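Local coordinates for protein halohydrin epoxidase A (Corynebacterium sp., PDB 4Z9F) that probably catalyses the ring closure of vicinal halohydrins to epoxides with release of hydrogen halide, using a Rossmann-like fold, at residues 6-11 with 29-34; 10-15 with 77-82; 19-24 with 219-224; 105-110 with 151-156; 128-133 with 173-178. The protein carries 1 engineered substitution. One frame throughout, in Å; residues are numbered along the deposited sequence.

Overall arrangement
All five contacts belong to one Rossmann-like parallel sheet and the helices on its two faces. Contacts 1 and 2 share Arg10 and His11 in the loop after strand 3-6, and their centres lie about 7 Å apart. Contact 5 continues the sheet beyond strand 73-79, its centre about 10 Å from that of contact 2. Contacts 3 and 4 pack helices on opposite faces, with centres about 23 Å apart. Arg151 of contact 4, hydrogen-bonded to Tyr147, meets Asp80 and Phe12 of contact 2 and Thr133 of contact 5. The Tyr147-Arg151 spacing is that of the Ser-Tyr-Arg triad of halohydrin dehalogenases, so contacts 2, 4 and 5 probably converge on the active site.

Contact 1. Residues 6-11 with 29-34; sequences VTHARH and VCHDAS. Engineered in segment 29-34: Ser34 (natural residue Thr).
His31 grips the turn at His8 by both its ring and its backbone. The backbone N of His8 donates to His31 ND1 at 3.0 Å, almost straight (176°) and in the plane of the ring, so a neutral His31 would carry its proton on NE2. One residue on, Ala9 N donates to His31 O at 2.8 Å, nearly along the carbonyl axis. The same imidazole presents its edge to the face of His8: CE1 of His31 stands over the ring centre in a T-shaped pair, centroids 4.9 Å apart and planes at 87°. Behind these contacts, Val6 and Cys30 form a parallel bridge, Val6 N to Val29 O and His31 N to Val6 O, the start of the beta-alpha-beta unit that opens a Rossmann fold; Ala9 CB rests on Cys30 CB (3.7 Å). The loop 7-11 lies where relatives in the clan carry their dinucleotide-binding turn. Further out, Asp32, with CG anti to its backbone N, directs OD2 at the edge of the His11 ring, 3.3 Å from CD2 and nearly coplanar with it, and takes a weak bond from Arg10 N. Its OD1 closes an Asx turn with Ser34 N and also receives Ser34 OG (2.7 Å) on the anti lone pair. Ser34, an engineered residue, accepts from Arg10 NH1 through OG at 2.8 Å, near the guanidinium plane; that nitrogen also forms a salt bridge with Glu40. Two waters add to this: one joins His8 ND1 and Ala33 N and, weakly, Asp32 OD2, the other His11 NE2 and Asp32 OD1.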
# COMPACT_ATOMS: atom_id res chain seq x y z
N VAL C 6 15.34 -25.14 5.04
CA VAL C 6 14.04 -24.99 4.39
C VAL C 6 13.01 -25.73 5.24
O VAL C 6 13.15 -26.93 5.48
CB VAL C 6 14.04 -25.56 2.96
CG1 VAL C 6 12.63 -25.49 2.35
CG2 VAL C 6 15.08 -24.84 2.08
N THR C 7 11.99 -25.01 5.70
CA THR C 7 10.96 -25.66 6.48
C THR C 7 9.88 -26.22 5.54
O THR C 7 9.79 -25.85 4.37
CB THR C 7 10.35 -24.69 7.48
OG1 THR C 7 9.79 -23.58 6.78
CG2 THR C 7 11.42 -24.19 8.43
N HIS C 8 9.09 -27.14 6.09
CA HIS C 8 7.98 -27.79 5.36
C HIS C 8 8.39 -28.15 3.94
O HIS C 8 7.73 -27.80 2.95
CB HIS C 8 6.74 -26.90 5.38
CG HIS C 8 6.22 -26.63 6.75
ND1 HIS C 8 5.53 -27.57 7.48
CD2 HIS C 8 6.27 -25.52 7.52
CE1 HIS C 8 5.18 -27.05 8.65
NE2 HIS C 8 5.62 -25.81 8.70
N ALA C 9 9.51 -28.89 3.84
CA ALA C 9 10.22 -29.05 2.57
C ALA C 9 9.41 -29.77 1.51
O ALA C 9 9.75 -29.69 0.32
CB ALA C 9 11.54 -29.79 2.80
N ARG C 10 8.36 -30.49 1.88
CA ARG C 10 7.58 -31.24 0.90
C ARG C 10 6.35 -30.49 0.42
O ARG C 10 5.56 -31.05 -0.36
CB ARG C 10 7.19 -32.60 1.49
CG ARG C 10 8.42 -33.41 1.89
CD ARG C 10 8.05 -34.67 2.61
NE ARG C 10 7.57 -35.70 1.70
CZ ARG C 10 7.35 -36.96 2.06
NH1 ARG C 10 7.58 -37.33 3.31
NH2 ARG C 10 6.91 -37.84 1.17
N HIS C 11 6.17 -29.24 0.85
CA HIS C 11 4.92 -28.54 0.65
C HIS C 11 5.18 -27.14 0.11
O HIS C 11 6.30 -26.63 0.18
CB HIS C 11 4.13 -28.47 1.95
CG HIS C 11 3.81 -29.81 2.53
ND1 HIS C 11 2.72 -30.55 2.14
CD2 HIS C 11 4.46 -30.56 3.45
CE1 HIS C 11 2.70 -31.69 2.80
NE2 HIS C 11 3.75 -31.72 3.61
N VAL C 29 19.49 -28.34 4.32
CA VAL C 29 18.96 -29.02 5.50
C VAL C 29 17.46 -28.75 5.58
O VAL C 29 17.03 -27.60 5.56
CB VAL C 29 19.68 -28.54 6.77
CG1 VAL C 29 19.12 -29.22 7.98
CG2 VAL C 29 21.17 -28.76 6.65
N CYS C 30 16.66 -29.82 5.70
CA CYS C 30 15.22 -29.75 5.48
C CYS C 30 14.42 -30.18 6.70
O CYS C 30 14.74 -31.19 7.34
CB CYS C 30 14.83 -30.64 4.29
SG CYS C 30 15.55 -30.11 2.74
N HIS C 31 13.37 -29.43 6.99
CA HIS C 31 12.38 -29.78 8.00
C HIS C 31 11.09 -30.17 7.30
O HIS C 31 10.76 -29.64 6.23
CB HIS C 31 12.14 -28.61 8.97
CG HIS C 31 10.77 -28.58 9.57
ND1 HIS C 31 9.68 -28.03 8.92
CD2 HIS C 31 10.31 -28.99 10.78
CE1 HIS C 31 8.61 -28.12 9.69
NE2 HIS C 31 8.97 -28.70 10.83
N ASP C 32 10.37 -31.11 7.91
CA ASP C 32 9.03 -31.48 7.45
C ASP C 32 8.35 -32.25 8.56
O ASP C 32 9.01 -32.92 9.36
CB ASP C 32 9.09 -32.29 6.15
CG ASP C 32 7.72 -32.41 5.47
OD1 ASP C 32 7.12 -33.50 5.52
OD2 ASP C 32 7.25 -31.39 4.90
N ALA C 33 7.02 -32.13 8.62
CA ALA C 33 6.27 -32.86 9.64
C ALA C 33 6.47 -34.37 9.49
O ALA C 33 6.47 -35.09 10.49
CB ALA C 33 4.79 -32.52 9.56
N SER C 34 6.64 -34.84 8.26
CA SER C 34 6.75 -36.28 8.03
C SER C 34 8.10 -36.82 8.48
O SER C 34 8.26 -38.04 8.59
CB SER C 34 6.55 -36.58 6.55
OG SER C 34 7.65 -36.11 5.78
O HOH W 1 5.47 -30.34 7.18
O HOH W 2 4.54 -34.04 5.06

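Contact 2. Residues 10-15 with 77-82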
# COMPACT_ATOMS: atom_id res chain seq x y z
N ARG C 10 8.36 -30.49 1.88
CA ARG C 10 7.58 -31.24 0.90
C ARG C 10 6.35 -30.49 0.42
O ARG C 10 5.56 -31.05 -0.36
CB ARG C 10 7.19 -32.60 1.49
CG ARG C 10 8.42 -33.41 1.89
CD ARG C 10 8.05 -34.67 2.61
NE ARG C 10 7.57 -35.70 1.70
CZ ARG C 10 7.35 -36.96 2.06
NH1 ARG C 10 7.58 -37.33 3.31
NH2 ARG C 10 6.91 -37.84 1.17
N HIS C 11 6.17 -29.24 0.85
CA HIS C 11 4.92 -28.54 0.65
C HIS C 11 5.18 -27.14 0.11
O HIS C 11 6.30 -26.63 0.18
CB HIS C 11 4.13 -28.47 1.95
CG HIS C 11 3.81 -29.81 2.53
ND1 HIS C 11 2.72 -30.55 2.14
CD2 HIS C 11 4.46 -30.56 3.45
CE1 HIS C 11 2.70 -31.69 2.80
NE2 HIS C 11 3.75 -31.72 3.61
N PHE C 12 4.12 -26.53 -0.44
CA PHE C 12 4.15 -25.13 -0.86
C PHE C 12 5.38 -24.83 -1.73
O PHE C 12 5.58 -25.45 -2.78
CB PHE C 12 4.11 -24.24 0.39
CG PHE C 12 3.54 -22.86 0.17
CD1 PHE C 12 2.87 -22.53 -1.01
CD2 PHE C 12 3.68 -21.88 1.14
CE1 PHE C 12 2.35 -21.25 -1.19
CE2 PHE C 12 3.16 -20.61 0.96
CZ PHE C 12 2.50 -20.29 -0.21
N ALA C 13 6.22 -23.90 -1.31
CA ALA C 13 7.41 -23.56 -2.06
C ALA C 13 8.62 -24.42 -1.69
O ALA C 13 9.71 -24.20 -2.23
CB ALA C 13 7.77 -22.08 -1.85
N GLY C 14 8.44 -25.40 -0.80
CA GLY C 14 9.54 -26.25 -0.37
C GLY C 14 10.29 -26.91 -1.51
O GLY C 14 11.50 -26.70 -1.69
N PRO C 15 9.60 -27.71 -2.32
CA PRO C 15 10.30 -28.41 -3.42
C PRO C 15 11.05 -27.48 -4.36
O PRO C 15 12.16 -27.81 -4.80
CB PRO C 15 9.16 -29.14 -4.14
CG PRO C 15 8.19 -29.44 -3.03
CD PRO C 15 8.25 -28.25 -2.11
N VAL C 77 14.85 -20.46 4.44
CA VAL C 77 13.58 -20.31 3.75
C VAL C 77 12.50 -20.76 4.72
O VAL C 77 12.34 -21.96 4.99
CB VAL C 77 13.52 -21.12 2.45
CG1 VAL C 77 12.12 -21.00 1.85
CG2 VAL C 77 14.55 -20.63 1.46
N SER C 78 11.77 -19.79 5.27
CA SER C 78 10.68 -20.08 6.20
C SER C 78 9.43 -20.31 5.37
O SER C 78 8.67 -19.38 5.10
CB SER C 78 10.50 -18.95 7.19
OG SER C 78 9.54 -19.29 8.17
N ASN C 79 9.22 -21.56 4.98
CA ASN C 79 8.18 -21.93 4.02
C ASN C 79 6.97 -22.42 4.81
O ASN C 79 6.69 -23.61 4.93
CB ASN C 79 8.73 -22.97 3.06
CG ASN C 79 7.68 -23.61 2.20
OD1 ASN C 79 7.01 -22.94 1.40
ND2 ASN C 79 7.53 -24.92 2.34
N ASP C 80 6.23 -21.47 5.38
CA ASP C 80 5.12 -21.81 6.25
C ASP C 80 3.86 -22.06 5.44
O ASP C 80 3.63 -21.42 4.42
CB ASP C 80 4.92 -20.69 7.28
CG ASP C 80 6.19 -20.41 8.07
OD1 ASP C 80 6.52 -21.23 8.95
OD2 ASP C 80 6.88 -19.40 7.79
N TYR C 81 3.06 -23.02 5.90
CA TYR C 81 1.84 -23.43 5.22
C TYR C 81 0.96 -24.13 6.23
O TYR C 81 1.42 -24.54 7.31
CB TYR C 81 2.14 -24.33 4.02
CG TYR C 81 1.96 -25.80 4.31
CD1 TYR C 81 0.87 -26.50 3.80
CD2 TYR C 81 2.85 -26.49 5.13
CE1 TYR C 81 0.69 -27.85 4.09
CE2 TYR C 81 2.68 -27.83 5.41
CZ TYR C 81 1.60 -28.50 4.88
OH TYR C 81 1.42 -29.84 5.17
N ILE C 82 -0.32 -24.24 5.91
CA ILE C 82 -1.24 -25.02 6.74
C ILE C 82 -1.97 -25.97 5.79
O ILE C 82 -2.20 -25.61 4.62
CB ILE C 82 -2.18 -24.11 7.56
CG1 ILE C 82 -2.95 -24.93 8.60
CG2 ILE C 82 -3.12 -23.31 6.65
CD1 ILE C 82 -3.60 -24.10 9.70
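Two hydrogen bonds fasten the side-chain amide of Asn79 into the type II' turn from His11 to Gly14. With CG anti to its backbone N (chi1 169°), Asn79 reaches into the turn and gives ND2 to His11 O at 3.0 Å, while its OD1 accepts from Ala13 N, also at 3.0 Å. In both bonds the donor stands above the plane of the carbonyl and not on a lone pair. His11 O is held twice, because Gly14 N closes the turn on the same oxygen at 2.7 Å. The aromatic part is an offset stack of the His11 and Tyr81 rings, centroids 4.4 Å apart and planes only 12° from parallel. The displacement sets Tyr81 OH over the middle of the imidazole, 3.3 Å from His11 CE1, and slides the methylene CB of His11 over the phenol face, 3.8 Å from its centroid in a CH-pi contact. Van der Waals contacts centre on Phe12, at the second turn position with positive phi, whose ring crosses the Asn79 amide obliquely, planes 33° apart: CB of Phe12 lies 3.3 Å from Asn79 OD1, and Asp80 O lies near the ring plane, at the CD2 edge. Tyr81 CB makes an apolar contact with that CD2 at 4.1 Å. The contact thus joins the loop that leads into helix 14-23 with the C-terminal end of strand 73-79, central in the sheet. Strand 127-132 flanks it through Ile132, which packs on Phe12, Ala13 and Asn79, and helix 147-165 reaches the site through Arg151, whose NH2 donates to Asp80 O.

Contact 3. Residues 19-24 with 219-224; sequences EALTRD and LITFLA
Thr221 pushes its methyl CG2 against helix 14-23, where it overlaps CB of Ala20 and CD2 of Leu21, each at 3.8 Å, and lies 3.7 Å from Ala20 O. Its first torsion (chi1 59°) places OG1 in the crowded position between backbone N and carbonyl carbon, where the hydroxyl bonds back to Gly217 O in its own helix, and turns the methyl outward to the neighbour. Leu21 passes alongside Thr221, pointing the other way; its CD1 leans on Ile220 CG2 at 4.3 Å, and CD2 continues from Thr221 to Ala224 CB. No direct hydrogen bond joins the two segments. At the exposed end Asp24, just past the helix, sets OD1 3.8 Å from Thr221 CB, and a single water bridges by donating to Asp24 OD1 (2.6 Å) and to Thr221 O (2.6 Å). The short helical segments approach to 9.4 Å between axes and cross at -52°. Leu21 also packs on Val28, and Ile220 on Val77 and Ile175, so both helices rest on the sheet. On the far side of helix 213-224, Phe222 stacks on Phe222 of the second subunit. Helices lying side by side over one face of a parallel sheet in this way form an outer layer of the three-layer alpha/beta/alpha Rossmann fold.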
# COMPACT_ATOMS: atom_id res chain seq x y z
N GLU C 19 15.20 -27.73 -4.53
CA GLU C 19 15.85 -28.00 -5.81
C GLU C 19 16.74 -26.85 -6.25
O GLU C 19 17.87 -27.08 -6.71
CB GLU C 19 14.82 -28.31 -6.89
CG GLU C 19 15.43 -28.41 -8.28
CD GLU C 19 15.00 -29.66 -9.04
OE1 GLU C 19 14.89 -29.57 -10.29
OE2 GLU C 19 14.79 -30.72 -8.40
N ALA C 20 16.26 -25.61 -6.16
CA ALA C 20 17.05 -24.50 -6.70
C ALA C 20 18.33 -24.28 -5.89
O ALA C 20 19.40 -24.06 -6.46
CB ALA C 20 16.22 -23.22 -6.72
N LEU C 21 18.23 -24.34 -4.57
CA LEU C 21 19.40 -24.13 -3.73
C LEU C 21 20.41 -25.26 -3.89
O LEU C 21 21.62 -25.02 -3.91
CB LEU C 21 18.97 -23.98 -2.27
CG LEU C 21 18.12 -22.72 -2.01
CD1 LEU C 21 17.37 -22.83 -0.70
CD2 LEU C 21 19.05 -21.53 -2.01
N THR C 22 19.92 -26.50 -4.03
CA THR C 22 20.83 -27.63 -4.24
C THR C 22 21.60 -27.47 -5.55
O THR C 22 22.82 -27.64 -5.60
CB THR C 22 20.05 -28.96 -4.23
OG1 THR C 22 19.56 -29.23 -2.92
CG2 THR C 22 20.94 -30.10 -4.67
N ARG C 23 20.89 -27.12 -6.64
CA ARG C 23 21.56 -26.89 -7.91
C ARG C 23 22.47 -25.67 -7.86
O ARG C 23 23.41 -25.58 -8.65
CB ARG C 23 20.51 -26.76 -9.03
CG ARG C 23 20.96 -26.05 -10.28
CD ARG C 23 20.06 -26.38 -11.48
NE ARG C 23 18.73 -25.80 -11.33
CZ ARG C 23 18.36 -24.60 -11.79
NH1 ARG C 23 19.23 -23.83 -12.43
NH2 ARG C 23 17.11 -24.17 -11.59
N ASP C 24 22.23 -24.75 -6.93
CA ASP C 24 23.06 -23.56 -6.79
C ASP C 24 24.27 -23.79 -5.90
O ASP C 24 25.03 -22.85 -5.64
CB ASP C 24 22.22 -22.40 -6.25
CG ASP C 24 22.88 -21.05 -6.44
OD1 ASP C 24 22.66 -20.15 -5.60
OD2 ASP C 24 23.62 -20.87 -7.44
N LEU C 219 14.06 -16.75 -8.02
CA LEU C 219 13.90 -15.62 -7.10
C LEU C 219 14.58 -15.92 -5.77
O LEU C 219 15.31 -15.08 -5.23
CB LEU C 219 12.41 -15.32 -6.89
CG LEU C 219 12.07 -14.26 -5.85
CD1 LEU C 219 12.67 -12.93 -6.24
CD2 LEU C 219 10.55 -14.13 -5.64
N ILE C 220 14.39 -17.13 -5.25
CA ILE C 220 14.95 -17.49 -3.95
C ILE C 220 16.48 -17.49 -3.99
O ILE C 220 17.13 -17.00 -3.06
CB ILE C 220 14.37 -18.84 -3.49
CG1 ILE C 220 12.94 -18.66 -2.97
CG2 ILE C 220 15.25 -19.48 -2.41
CD1 ILE C 220 12.25 -19.95 -2.56
N THR C 221 17.07 -18.05 -5.05
CA THR C 221 18.53 -18.06 -5.09
C THR C 221 19.10 -16.69 -5.41
O THR C 221 20.22 -16.36 -4.98
CB THR C 221 19.06 -19.10 -6.09
OG1 THR C 221 18.57 -18.83 -7.41
CG2 THR C 221 18.65 -20.51 -5.67
N PHE C 222 18.36 -15.85 -6.15
CA PHE C 222 18.77 -14.47 -6.33
C PHE C 222 18.78 -13.72 -5.00
O PHE C 222 19.74 -12.99 -4.70
CB PHE C 222 17.86 -13.76 -7.33
CG PHE C 222 18.18 -12.30 -7.50
CD1 PHE C 222 19.29 -11.90 -8.21
CD2 PHE C 222 17.35 -11.33 -6.95
CE1 PHE C 222 19.59 -10.56 -8.39
CE2 PHE C 222 17.65 -9.97 -7.12
CZ PHE C 222 18.77 -9.60 -7.84
N LEU C 223 17.75 -13.92 -4.18
CA LEU C 223 17.75 -13.30 -2.86
C LEU C 223 18.87 -13.86 -1.99
O LEU C 223 19.62 -13.11 -1.37
CB LEU C 223 16.39 -13.47 -2.17
CG LEU C 223 15.23 -12.72 -2.86
CD1 LEU C 223 13.91 -12.95 -2.13
CD2 LEU C 223 15.51 -11.22 -2.99
N ALA C 224 19.04 -15.19 -1.99
CA ALA C 224 20.06 -15.82 -1.15
C ALA C 224 21.48 -15.37 -1.51
O ALA C 224 22.37 -15.47 -0.66
CB ALA C 224 19.97 -17.34 -1.25
O HOH W 3 22.53 -17.63 -4.94

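Contact 4. Residues 105-110 with 151-156; sequences ALSIFP and RAATVA
The tight point is a short hydrogen bond from Thr154 OG1 to Leu106 O, 2.6 Å, lying in the carbonyl plane on a lone pair. That oxygen is available because residue 110 is a proline with no N-H to return: helix 105-110 has a wider pi-type turn and a kink here, and Pro110 CG instead lies 3.9 Å from Thr154 OG1. Around the bond Ser107 fits in, its CA 3.5 Å from Thr154 OG1 and its OG 4.0 Å from Ala153 CB while bonding to Ala150 O. The segments run 35° from parallel with axes 8.2 Å apart, on one face of the Rossmann-like sheet; in SDR-type tetramers this helix pair typically meets its copy, and here Ala153 packs on Pro149 of the third subunit. Toward Arg151 the polar contact is indirect: a water donates to Leu106 O and accepts from Arg151 NH2 at 2.9 Å. Leu106 CD2 still packs closely over the centre of one guanidinium face, 3.7 Å from Arg151 CZ. The arginine, bent at chi2 (-67°), is held flat there by NH1 to Tyr147 OH and NH2 to Asp80 O, a pairing consistent with the catalytic tyrosine and arginine of halohydrin dehalogenases.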
# COMPACT_ATOMS: atom_id res chain seq x y z
N ALA C 105 0.54 -21.87 12.78
CA ALA C 105 1.35 -22.34 11.66
C ALA C 105 1.91 -21.19 10.83
O ALA C 105 3.03 -21.28 10.30
CB ALA C 105 0.52 -23.28 10.76
N LEU C 106 1.15 -20.11 10.68
CA LEU C 106 1.53 -19.08 9.72
C LEU C 106 2.15 -17.85 10.36
O LEU C 106 2.80 -17.08 9.64
CB LEU C 106 0.31 -18.65 8.89
CG LEU C 106 -0.42 -19.83 8.24
CD1 LEU C 106 -1.61 -19.30 7.49
CD2 LEU C 106 0.53 -20.60 7.31
N SER C 107 2.00 -17.67 11.68
CA SER C 107 2.48 -16.46 12.35
C SER C 107 3.38 -16.78 13.54
O SER C 107 4.45 -16.19 13.67
CB SER C 107 1.30 -15.61 12.81
OG SER C 107 0.36 -15.46 11.75
N ILE C 108 2.94 -17.68 14.42
CA ILE C 108 3.73 -17.96 15.62
C ILE C 108 4.95 -18.80 15.28
O ILE C 108 6.08 -18.48 15.69
CB ILE C 108 2.86 -18.62 16.69
CG1 ILE C 108 1.69 -17.71 17.06
CG2 ILE C 108 3.70 -18.90 17.94
CD1 ILE C 108 2.08 -16.44 17.79
N PHE C 109 4.76 -19.89 14.53
CA PHE C 109 5.88 -20.74 14.11
C PHE C 109 7.01 -19.95 13.47
O PHE C 109 8.16 -20.12 13.89
CB PHE C 109 5.34 -21.85 13.20
CG PHE C 109 6.33 -22.94 12.88
CD1 PHE C 109 7.34 -22.75 11.94
CD2 PHE C 109 6.22 -24.19 13.48
CE1 PHE C 109 8.22 -23.76 11.64
CE2 PHE C 109 7.10 -25.20 13.18
CZ PHE C 109 8.10 -24.98 12.25
N PRO C 110 6.77 -19.08 12.47
CA PRO C 110 7.91 -18.33 11.92
C PRO C 110 8.53 -17.34 12.90
O PRO C 110 9.74 -17.13 12.85
CB PRO C 110 7.30 -17.61 10.70
CG PRO C 110 5.81 -17.65 10.91
CD PRO C 110 5.54 -18.90 11.67
N ARG C 151 -1.14 -14.45 7.45
CA ARG C 151 -0.09 -14.12 6.49
C ARG C 151 0.34 -12.66 6.62
O ARG C 151 1.54 -12.35 6.54
CB ARG C 151 -0.56 -14.39 5.06
CG ARG C 151 -0.80 -15.87 4.73
CD ARG C 151 0.50 -16.67 4.74
NE ARG C 151 0.32 -17.99 4.12
CZ ARG C 151 1.25 -18.93 4.10
NH1 ARG C 151 1.00 -20.09 3.51
NH2 ARG C 151 2.42 -18.72 4.68
N ALA C 152 -0.61 -11.75 6.78
CA ALA C 152 -0.24 -10.33 6.87
C ALA C 152 0.62 -10.06 8.10
O ALA C 152 1.50 -9.19 8.06
CB ALA C 152 -1.49 -9.45 6.90
N ALA C 153 0.37 -10.76 9.20
CA ALA C 153 1.23 -10.59 10.37
C ALA C 153 2.68 -10.90 10.04
O ALA C 153 3.59 -10.17 10.44
CB ALA C 153 0.74 -11.47 11.53
N THR C 154 2.91 -11.97 9.27
CA THR C 154 4.28 -12.38 8.96
C THR C 154 4.92 -11.48 7.90
O THR C 154 6.14 -11.28 7.91
CB THR C 154 4.28 -13.85 8.54
OG1 THR C 154 3.78 -14.63 9.63
CG2 THR C 154 5.66 -14.31 8.20
N VAL C 155 4.13 -10.91 7.00
CA VAL C 155 4.71 -9.89 6.13
C VAL C 155 5.15 -8.69 6.96
O VAL C 155 6.22 -8.13 6.74
CB VAL C 155 3.71 -9.50 5.03
CG1 VAL C 155 4.28 -8.38 4.17
CG2 VAL C 155 3.37 -10.72 4.17
N ALA C 156 4.30 -8.27 7.91
CA ALA C 156 4.63 -7.14 8.78
C ALA C 156 5.82 -7.46 9.68
O ALA C 156 6.59 -6.56 10.04
CB ALA C 156 3.41 -6.76 9.62
O HOH W 4 3.37 -16.89 6.73

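Contact 5. Residues 128-133 with 173-178; sequences SVIFIT and YAIGPN
Ile175 O receives two bonds from Thr133: the backbone N arrives at 2.8 Å nearly along the carbonyl axis, and the hydroxyl OG1 at 2.9 Å from above the carbonyl plane. Thr133 manages this second bond because its OG1 occupies the crowded position between backbone N and carbonyl carbon (chi1 64°), which folds the hydroxyl back to the neighbouring strand. Before it, the ladder runs in regular parallel fashion: Phe131 N donates to Tyr173 O at 2.9 Å, Ile175 N to Phe131 O at 2.9 Å, almost straight at 169°, and Tyr173 N to Val129 O at 3.1 Å. At the start of the pair a water links Ser128 OG with Tyr173 OH, tying down the far end of the phenol. Side chains then sort to the two faces of the sheet. On that of Ile130, Ile132, Tyr173 and Ile175, CG2 of Ile130 meets CD1 of Ile175 at 3.7 Å and its CG1 leans obliquely on the tyrosine ring; Ile132 runs alongside Ile175, their CD1 tips in touch, and crosses Pro177 at about a right angle, CG2 to CG at 3.9 Å. Helix 213-224 covers this face with Leu219 and Leu223. The other face carries Phe131, with Tyr173 O in the plane of its ring edge, and Ala174; helix 147-165 lies over them through Thr154 and Val158. Strand 127-132, helix 147-165 and strand 170-177 make a classical beta-alpha-beta crossover of the Rossmann fold, and Thr133 lies at the C-terminal edge of the sheet, where such folds place their active sites.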
# COMPACT_ATOMS: atom_id res chain seq x y z
N SER C 128 20.41 -14.67 4.94
CA SER C 128 19.12 -14.29 4.38
C SER C 128 18.03 -15.15 5.00
O SER C 128 18.19 -16.37 5.17
CB SER C 128 19.11 -14.45 2.86
OG SER C 128 20.07 -13.62 2.24
N VAL C 129 16.93 -14.52 5.38
CA VAL C 129 15.78 -15.20 5.92
C VAL C 129 14.63 -14.82 5.00
O VAL C 129 14.24 -13.64 4.95
CB VAL C 129 15.51 -14.83 7.38
CG1 VAL C 129 14.40 -15.68 7.96
CG2 VAL C 129 16.79 -14.98 8.23
N ILE C 130 14.12 -15.79 4.24
CA ILE C 130 13.09 -15.56 3.23
C ILE C 130 11.82 -16.23 3.71
O ILE C 130 11.79 -17.45 3.91
CB ILE C 130 13.51 -16.10 1.86
CG1 ILE C 130 14.81 -15.42 1.42
CG2 ILE C 130 12.41 -15.87 0.83
CD1 ILE C 130 15.54 -16.17 0.37
N PHE C 131 10.76 -15.44 3.90
CA PHE C 131 9.49 -15.95 4.38
C PHE C 131 8.56 -16.16 3.19
O PHE C 131 8.32 -15.23 2.42
CB PHE C 131 8.87 -14.99 5.40
CG PHE C 131 9.62 -14.92 6.69
CD1 PHE C 131 10.75 -14.13 6.82
CD2 PHE C 131 9.18 -15.63 7.80
CE1 PHE C 131 11.44 -14.05 8.04
CE2 PHE C 131 9.87 -15.58 9.01
CZ PHE C 131 11.00 -14.78 9.13
N ILE C 132 8.07 -17.38 3.03
CA ILE C 132 7.05 -17.65 2.02
C ILE C 132 5.70 -17.42 2.66
O ILE C 132 5.32 -18.10 3.62
CB ILE C 132 7.16 -19.08 1.46
CG1 ILE C 132 8.61 -19.45 1.16
CG2 ILE C 132 6.28 -19.21 0.19
CD1 ILE C 132 9.29 -18.73 0.00
N THR C 133 4.97 -16.42 2.15
CA THR C 133 3.71 -16.03 2.75
C THR C 133 2.61 -16.27 1.72
O THR C 133 2.38 -17.41 1.32
CB THR C 133 3.77 -14.57 3.23
OG1 THR C 133 3.96 -13.67 2.13
CG2 THR C 133 4.96 -14.40 4.20
N TYR C 173 13.11 -11.01 3.84
CA TYR C 173 12.25 -10.76 2.69
C TYR C 173 10.98 -11.59 2.84
O TYR C 173 10.97 -12.62 3.51
CB TYR C 173 12.89 -11.14 1.35
CG TYR C 173 14.31 -10.67 1.12
CD1 TYR C 173 14.58 -9.50 0.41
CD2 TYR C 173 15.39 -11.41 1.61
CE1 TYR C 173 15.87 -9.07 0.20
CE2 TYR C 173 16.69 -10.99 1.40
CZ TYR C 173 16.92 -9.82 0.70
OH TYR C 173 18.21 -9.40 0.48
N ALA C 174 9.91 -11.13 2.19
CA ALA C 174 8.68 -11.91 2.10
C ALA C 174 8.33 -12.11 0.64
O ALA C 174 8.45 -11.19 -0.18
CB ALA C 174 7.53 -11.23 2.84
N ILE C 175 7.93 -13.33 0.30
CA ILE C 175 7.42 -13.64 -1.03
C ILE C 175 5.95 -13.99 -0.88
O ILE C 175 5.57 -14.76 0.02
CB ILE C 175 8.21 -14.77 -1.70
CG1 ILE C 175 9.69 -14.40 -1.77
CG2 ILE C 175 7.65 -15.04 -3.10
CD1 ILE C 175 10.58 -15.49 -2.32
N GLY C 176 5.11 -13.39 -1.73
CA GLY C 176 3.68 -13.60 -1.68
C GLY C 176 3.17 -14.25 -2.95
O GLY C 176 2.80 -13.57 -3.92
N PRO C 177 3.15 -15.58 -2.98
CA PRO C 177 2.74 -16.28 -4.20
C PRO C 177 1.23 -16.37 -4.35
O PRO C 177 0.48 -16.37 -3.37
CB PRO C 177 3.35 -17.69 -4.02
CG PRO C 177 4.17 -17.64 -2.74
CD PRO C 177 3.62 -16.50 -1.93
N ASN C 178 0.82 -16.46 -5.61
CA ASN C 178 -0.50 -16.92 -6.04
C ASN C 178 -0.34 -17.42 -7.47
O ASN C 178 0.58 -17.01 -8.18
CB ASN C 178 -1.57 -15.81 -5.96
CG ASN C 178 -3.00 -16.36 -5.89
OD1 ASN C 178 -3.22 -17.58 -5.90
ND2 ASN C 178 -3.98 -15.45 -5.82
O HOH W 5 20.03 -11.48 0.77